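Local coordinates for protein aminotransferase, class I and II (Erwinia tasmaniensis, PDB 5Z0Q) that belongs to the class I and II aminotransferases, a family of pyridoxal-phosphate enzymes, and holds pyridoxal-5'-phosphate in its pocket, at residues 91-96 with 251-256; 71-76 with 281-286; 315-320 with 330-335. All blocks are in the same frame, centred on the assembly; numbering follows the deposited sequence.

Interactions 1 and 2 adjoin, their centres about 15 Å apart, whereas interaction 3 lies across the chain's centre, its own centre about 41 Å from each of theirs. Helix 71-83, in interaction 2, is followed in the chain by strand 94-97, in interaction 1; Phe96 touches Leu73 and Ala74, and Leu251 touches Trp286, so the helix pair packs directly on the strand pair through apolar side chains. In sequence, interaction 1 is nested inside the loop closed by interaction 2, and both close before the hairpin of interaction 3 begins. The first two belong to the large mixed sheet and its covering helices; the third belongs to the separate smaller sheet, so the contacts sample both sheets of the fold.

Interaction 1: 91-96 with 251-256; sequences PEWLVF and LAVIPN
Leu94 to Phe96 pair antiparallel with Leu251 to Val253 at one border of the large mixed sheet, where strand 94-97 is outermost within the chain and strand 250-253 is its neighbour. Val95 and Ala252 are the hydrogen-bonded pair: Val95 N reaches Ala252 O at 2.9 Å, and Ala252 N returns to Val95 O at 2.8 Å. One added bond beyond the strands, nearly straight at 172°, runs 3.0 Å from Ile254 N to Trp93 O. There the Trp93 indole lies across Pro255; Trp93 CG is anti to its own carbonyl carbon (chi1 -64°). Pro255 CA sits 3.5 Å from the centroid of the five-membered ring, only 3° off its normal, a CH-pi contact over the face. Pro255 CB stands above the same face, while Pro255 CG comes closest to Trp93 CE3. On the Leu94 and Phe96 face, side chains run alongside one another: Leu94 CD2 meets Val253 CG2 at 3.7 Å, and Leu251 CB meets Phe96 CD1 at 3.7 Å. Leu251 CD2 also reaches Phe96 CE1. Helix 71-83 packs on Leu94 and Phe96, and helix 257-267 on Val95. The chemistry is thus divided: backbone bonds set the register, apolar branches fill the side facing helix 71-83, and the indole covers the proline where the chain leaves the sheet for helix 257-267.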
# COMPACT_ATOMS: atom_id res chain seq x y z
N PRO A 91 1.42 22.23 6.93
CA PRO A 91 1.33 20.80 7.28
C PRO A 91 0.09 20.11 6.74
O PRO A 91 0.17 18.94 6.34
CB PRO A 91 1.35 20.82 8.82
CG PRO A 91 2.04 22.10 9.17
CD PRO A 91 1.61 23.08 8.12
N GLU A 92 -1.06 20.79 6.71
CA GLU A 92 -2.28 20.14 6.25
C GLU A 92 -2.30 19.92 4.74
O GLU A 92 -3.22 19.27 4.24
CB GLU A 92 -3.51 20.96 6.67
CG GLU A 92 -3.65 22.31 6.00
CD GLU A 92 -2.91 23.41 6.73
OE1 GLU A 92 -2.09 23.09 7.62
OE2 GLU A 92 -3.14 24.60 6.42
N TRP A 93 -1.31 20.44 4.01
CA TRP A 93 -1.23 20.17 2.58
C TRP A 93 -0.78 18.75 2.28
O TRP A 93 -1.00 18.27 1.16
CB TRP A 93 -0.25 21.15 1.91
CG TRP A 93 -0.67 22.58 1.95
CD1 TRP A 93 -1.84 23.09 2.44
CD2 TRP A 93 0.08 23.71 1.48
NE1 TRP A 93 -1.86 24.46 2.30
CE2 TRP A 93 -0.69 24.86 1.71
CE3 TRP A 93 1.34 23.85 0.87
CZ2 TRP A 93 -0.25 26.14 1.37
CZ3 TRP A 93 1.77 25.12 0.54
CH2 TRP A 93 0.98 26.24 0.79
N LEU A 94 -0.17 18.07 3.24
CA LEU A 94 0.45 16.78 2.99
C LEU A 94 -0.57 15.65 3.04
O LEU A 94 -1.48 15.66 3.87
CB LEU A 94 1.57 16.52 4.00
CG LEU A 94 2.71 17.54 4.02
CD1 LEU A 94 3.74 17.17 5.07
CD2 LEU A 94 3.35 17.64 2.64
N VAL A 95 -0.41 14.69 2.13
CA VAL A 95 -1.19 13.45 2.12
C VAL A 95 -0.20 12.33 1.83
O VAL A 95 0.37 12.27 0.74
CB VAL A 95 -2.32 13.46 1.07
CG1 VAL A 95 -3.01 12.11 1.04
CG2 VAL A 95 -3.32 14.57 1.37
N PHE A 96 -0.00 11.44 2.80
CA PHE A 96 0.97 10.37 2.66
C PHE A 96 0.38 9.19 1.90
O PHE A 96 -0.78 8.82 2.10
CB PHE A 96 1.48 9.93 4.03
CG PHE A 96 2.20 11.01 4.79
CD1 PHE A 96 3.47 11.41 4.41
CD2 PHE A 96 1.60 11.62 5.88
CE1 PHE A 96 4.13 12.40 5.10
CE2 PHE A 96 2.26 12.61 6.58
CZ PHE A 96 3.53 13.01 6.19
N LEU A 251 4.58 11.12 -0.49
CA LEU A 251 3.62 12.12 -0.04
C LEU A 251 3.20 13.00 -1.21
O LEU A 251 3.98 13.22 -2.14
CB LEU A 251 4.19 12.97 1.11
CG LEU A 251 5.54 13.68 0.94
CD1 LEU A 251 5.39 15.03 0.25
CD2 LEU A 251 6.21 13.84 2.29
N ALA A 252 1.97 13.49 -1.14
CA ALA A 252 1.44 14.43 -2.11
C ALA A 252 1.16 15.76 -1.42
O ALA A 252 0.65 15.79 -0.30
CB ALA A 252 0.15 13.90 -2.76
N VAL A 253 1.52 16.85 -2.09
CA VAL A 253 1.35 18.19 -1.55
C VAL A 253 0.25 18.88 -2.34
O VAL A 253 0.46 19.26 -3.50
CB VAL A 253 2.66 19.00 -1.60
CG1 VAL A 253 2.49 20.33 -0.89
CG2 VAL A 253 3.79 18.19 -0.98
N ILE A 254 -0.91 19.04 -1.73
CA ILE A 254 -2.07 19.65 -2.35
C ILE A 254 -2.45 20.88 -1.54
O ILE A 254 -3.15 20.78 -0.53
CB ILE A 254 -3.25 18.66 -2.45
CG1 ILE A 254 -2.74 17.26 -2.78
CG2 ILE A 254 -4.25 19.13 -3.49
CD1 ILE A 254 -3.80 16.19 -2.68
N PRO A 255 -2.00 22.07 -1.95
CA PRO A 255 -2.35 23.28 -1.20
C PRO A 255 -3.83 23.64 -1.29
O PRO A 255 -4.37 24.23 -0.35
CB PRO A 255 -1.47 24.37 -1.83
CG PRO A 255 -0.37 23.62 -2.51
CD PRO A 255 -1.00 22.34 -2.99
N ASN A 256 -4.49 23.31 -2.39
CA ASN A 256 -5.90 23.64 -2.55
C ASN A 256 -6.73 22.77 -1.61
O ASN A 256 -6.62 21.54 -1.65
CB ASN A 256 -6.34 23.44 -4.00
CG ASN A 256 -7.70 24.04 -4.29
OD1 ASN A 256 -8.65 23.87 -3.52
ND2 ASN A 256 -7.80 24.74 -5.41

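Interaction 2: 71-76 with 281-286; sequences EALAEV and AASAAW
Val76 and Trp286 meet with their side chains crossing at about a right angle, both CB atoms directed toward the facing helix. Val76 CG2, anti to its own backbone N, lies 3.8 Å from Trp286 CB and also borders the Trp286 carbonyl, so the methyl touches the base of the side chain. The indole itself is met by Leu73, whose CD1 approaches Trp286 CE3 obliquely at 4.0 Å. Leu73 CD1 also lies 4.0 Å from Ala282 CB, so one methyl touches both the alanine and the tryptophan one turn further on. Closer to the backbone, Ser283 OG rests against Leu73 CB at 3.4 Å, beside the closest CA pair, Leu73 and Ser283, 4.8 Å apart. The segments of helices 71-83 and 276-288 run in roughly the same direction, inclined by 30° with axes 8.8 Å apart. Helix 71-83 also lies against strand 94-97 of the large sheet, with Leu73 and Ala74 on Phe96, while helix 276-288 packs on helix 49-59. No hydrogen bond joins the two segments: Leu73 N is bonded to Ser70 OG, and Ser283 OG to Tyr279 O within its own helix, while Trp286 NE1 is held by Asp209. These polar atoms therefore find partners outside the contact, and what joins these segments is mainly apolar contact, consistent with the small side chains of Ala282 and Ser283 near the closest CA pair.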
# COMPACT_ATOMS: atom_id res chain seq x y z
N GLU A 71 4.53 12.20 12.21
CA GLU A 71 4.73 13.63 12.38
C GLU A 71 6.17 14.02 12.09
O GLU A 71 6.43 15.15 11.65
CB GLU A 71 4.33 14.06 13.79
CG GLU A 71 2.84 14.32 13.98
CD GLU A 71 2.49 14.69 15.41
OE1 GLU A 71 2.86 13.93 16.33
OE2 GLU A 71 1.85 15.74 15.61
N ALA A 72 7.11 13.11 12.33
CA ALA A 72 8.51 13.40 12.05
C ALA A 72 8.76 13.52 10.55
O ALA A 72 9.52 14.40 10.11
CB ALA A 72 9.41 12.32 12.66
N LEU A 73 8.14 12.66 9.75
CA LEU A 73 8.29 12.74 8.30
C LEU A 73 7.70 14.04 7.76
O LEU A 73 8.31 14.69 6.90
CB LEU A 73 7.64 11.53 7.63
CG LEU A 73 7.63 11.52 6.10
CD1 LEU A 73 9.05 11.62 5.55
CD2 LEU A 73 6.94 10.28 5.58
N ALA A 74 6.52 14.42 8.24
CA ALA A 74 5.92 15.68 7.81
C ALA A 74 6.78 16.87 8.21
O ALA A 74 6.86 17.86 7.47
CB ALA A 74 4.52 15.82 8.39
N GLU A 75 7.44 16.80 9.37
CA GLU A 75 8.28 17.90 9.82
C GLU A 75 9.54 18.01 8.96
O GLU A 75 9.91 19.11 8.52
CB GLU A 75 8.65 17.70 11.29
CG GLU A 75 9.56 18.77 11.87
CD GLU A 75 10.97 18.26 12.14
OE1 GLU A 75 11.82 18.33 11.23
OE2 GLU A 75 11.21 17.77 13.26
N VAL A 76 10.21 16.89 8.71
CA VAL A 76 11.45 16.93 7.93
C VAL A 76 11.16 17.23 6.47
O VAL A 76 12.00 17.81 5.77
CB VAL A 76 12.23 15.61 8.11
CG1 VAL A 76 11.48 14.44 7.49
CG2 VAL A 76 13.62 15.74 7.50
N ALA A 281 11.91 4.59 7.71
CA ALA A 281 13.01 4.72 6.76
C ALA A 281 12.96 6.05 6.03
O ALA A 281 14.00 6.69 5.81
CB ALA A 281 12.98 3.56 5.76
N ALA A 282 11.76 6.50 5.65
CA ALA A 282 11.64 7.77 4.93
C ALA A 282 12.03 8.95 5.80
O ALA A 282 12.61 9.93 5.32
CB ALA A 282 10.22 7.94 4.40
N SER A 283 11.72 8.88 7.10
CA SER A 283 12.13 9.94 8.02
C SER A 283 13.65 10.00 8.14
O SER A 283 14.25 11.07 7.96
CB SER A 283 11.49 9.74 9.39
OG SER A 283 10.10 10.02 9.35
N ALA A 284 14.28 8.86 8.43
CA ALA A 284 15.73 8.84 8.58
C ALA A 284 16.44 9.20 7.28
O ALA A 284 17.55 9.74 7.31
CB ALA A 284 16.19 7.46 9.06
N ALA A 285 15.81 8.92 6.13
CA ALA A 285 16.41 9.27 4.85
C ALA A 285 16.55 10.77 4.71
O ALA A 285 17.63 11.28 4.38
CB ALA A 285 15.58 8.69 3.71
N TRP A 286 15.47 11.51 4.95
CA TRP A 286 15.48 12.96 4.80
C TRP A 286 15.98 13.69 6.03
O TRP A 286 16.31 14.88 5.93
CB TRP A 286 14.08 13.46 4.44
CG TRP A 286 13.78 13.39 2.97
CD1 TRP A 286 14.67 13.20 1.96
CD2 TRP A 286 12.49 13.50 2.35
NE1 TRP A 286 14.03 13.20 0.75
CE2 TRP A 286 12.68 13.38 0.96
CE3 TRP A 286 11.19 13.70 2.84
CZ2 TRP A 286 11.63 13.44 0.05
CZ3 TRP A 286 10.15 13.77 1.93
CH2 TRP A 286 10.37 13.64 0.55

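Interaction 3: 315-320 with 330-335; sequences PGLSMV and IDASGL
Ser318 and Asp331 form an antiparallel hydrogen-bonded pair, in which Ser318 N reaches a lone pair of Asp331 O in the carbonyl plane, at 3.1 Å and 161°, and Asp331 N returns to Ser318 O nearly along the C=O axis. Beside it, Leu317 CA makes a CA-H...O contact of 3.3 Å with the same Asp331 O, which thus takes two approaches from the facing segment. Of the side chains, Leu317 makes the widest set of contacts: its CB lies 4.0 Å from Ile330 CG2, while its CD2 comes against Ala332 CB at 3.7 Å and against Leu335 CD2 at 4.1 Å. Leu335 CD2 also borders Gly316 O. Further along, Met319 and Ile330 cross obliquely. The methionine is extended, its CG anti to the backbone N (chi1 176°), and SD touches Ile330 CG1 at 3.9 Å. Helix 290-313 packs on Met319 and Ile330 through Val311, and on Met319 through Leu307 as well; residues of helices 340-345 and 371-385 touch Leu317. The CB atoms of Ser318 and Asp331 adjoin. The Asp331 carboxylate turns back on its own chain: OD1 accepts from Ser333 OG at 2.8 Å and from Ser333 N at 2.9 Å. Both donors come from the same face of the carboxylate plane, the hydroxyl on the syn side and the amide from above. Two bonds thus grip one oxygen, and the amide bond makes an Asx turn as the chain leaves the strand. Together the segments form a beta hairpin in which the short, weakly bonded strand 318-319, outermost within the chain, borders strand 329-331 at one side of the smaller mixed sheet, laid against helices as in the C-terminal part of fold-type I aminotransferases.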
# COMPACT_ATOMS: atom_id res chain seq x y z
N PRO A 315 29.40 4.15 -33.01
CA PRO A 315 28.90 4.66 -34.29
C PRO A 315 27.46 4.26 -34.60
O PRO A 315 27.16 3.74 -35.68
CB PRO A 315 29.88 4.04 -35.30
CG PRO A 315 30.20 2.71 -34.69
CD PRO A 315 30.17 2.90 -33.19
N GLY A 316 26.56 4.51 -33.66
CA GLY A 316 25.16 4.20 -33.89
C GLY A 316 24.25 4.61 -32.75
O GLY A 316 23.05 4.33 -32.77
N LEU A 317 24.81 5.29 -31.76
CA LEU A 317 24.08 5.69 -30.57
C LEU A 317 24.32 7.16 -30.28
O LEU A 317 25.43 7.67 -30.46
CB LEU A 317 24.49 4.85 -29.36
CG LEU A 317 24.46 3.33 -29.53
CD1 LEU A 317 25.05 2.64 -28.32
CD2 LEU A 317 23.04 2.85 -29.79
N SER A 318 23.26 7.84 -29.84
CA SER A 318 23.34 9.22 -29.36
C SER A 318 22.70 9.28 -27.99
O SER A 318 21.70 8.61 -27.73
CB SER A 318 22.65 10.19 -30.32
OG SER A 318 23.18 10.10 -31.63
N MET A 319 23.28 10.09 -27.10
CA MET A 319 22.75 10.20 -25.75
C MET A 319 22.95 11.61 -25.23
O MET A 319 24.05 12.17 -25.32
CB MET A 319 23.42 9.20 -24.80
CG MET A 319 22.98 9.35 -23.36
SD MET A 319 23.93 8.34 -22.22
CE MET A 319 23.13 8.75 -20.67
N VAL A 320 21.88 12.19 -24.68
CA VAL A 320 21.97 13.45 -23.97
C VAL A 320 22.46 13.18 -22.55
O VAL A 320 21.95 12.29 -21.87
CB VAL A 320 20.61 14.17 -23.96
CG1 VAL A 320 20.59 15.28 -22.93
CG2 VAL A 320 20.30 14.71 -25.35
N ILE A 330 19.22 6.70 -24.27
CA ILE A 330 20.13 6.48 -25.39
C ILE A 330 19.32 6.28 -26.66
O ILE A 330 18.45 5.40 -26.71
CB ILE A 330 21.05 5.27 -25.13
CG1 ILE A 330 21.82 5.44 -23.82
CG2 ILE A 330 22.00 5.07 -26.30
CD1 ILE A 330 22.65 4.24 -23.45
N ASP A 331 19.62 7.07 -27.69
CA ASP A 331 18.99 6.92 -28.99
C ASP A 331 19.70 5.82 -29.76
O ASP A 331 20.86 5.96 -30.14
CB ASP A 331 19.02 8.24 -29.76
CG ASP A 331 18.24 8.18 -31.07
OD1 ASP A 331 17.67 7.12 -31.39
OD2 ASP A 331 18.19 9.21 -31.78
N ALA A 332 18.99 4.71 -30.00
CA ALA A 332 19.53 3.58 -30.75
C ALA A 332 18.92 3.46 -32.14
O ALA A 332 18.96 2.38 -32.74
CB ALA A 332 19.34 2.28 -29.97
N SER A 333 18.34 4.55 -32.66
CA SER A 333 17.74 4.51 -33.99
C SER A 333 18.79 4.32 -35.08
O SER A 333 18.45 3.82 -36.16
CB SER A 333 16.95 5.79 -34.25
OG SER A 333 17.78 6.93 -34.18
N GLY A 334 20.04 4.70 -34.83
CA GLY A 334 21.09 4.52 -35.81
C GLY A 334 21.52 3.09 -36.04
O GLY A 334 22.36 2.85 -36.91
N LEU A 335 20.97 2.14 -35.29
CA LEU A 335 21.35 0.74 -35.47
C LEU A 335 20.65 0.11 -36.67
O LEU A 335 21.23 -0.73 -37.36
CB LEU A 335 21.04 -0.05 -34.20
CG LEU A 335 21.72 0.42 -32.91
CD1 LEU A 335 21.33 -0.47 -31.74
CD2 LEU A 335 23.23 0.47 -33.08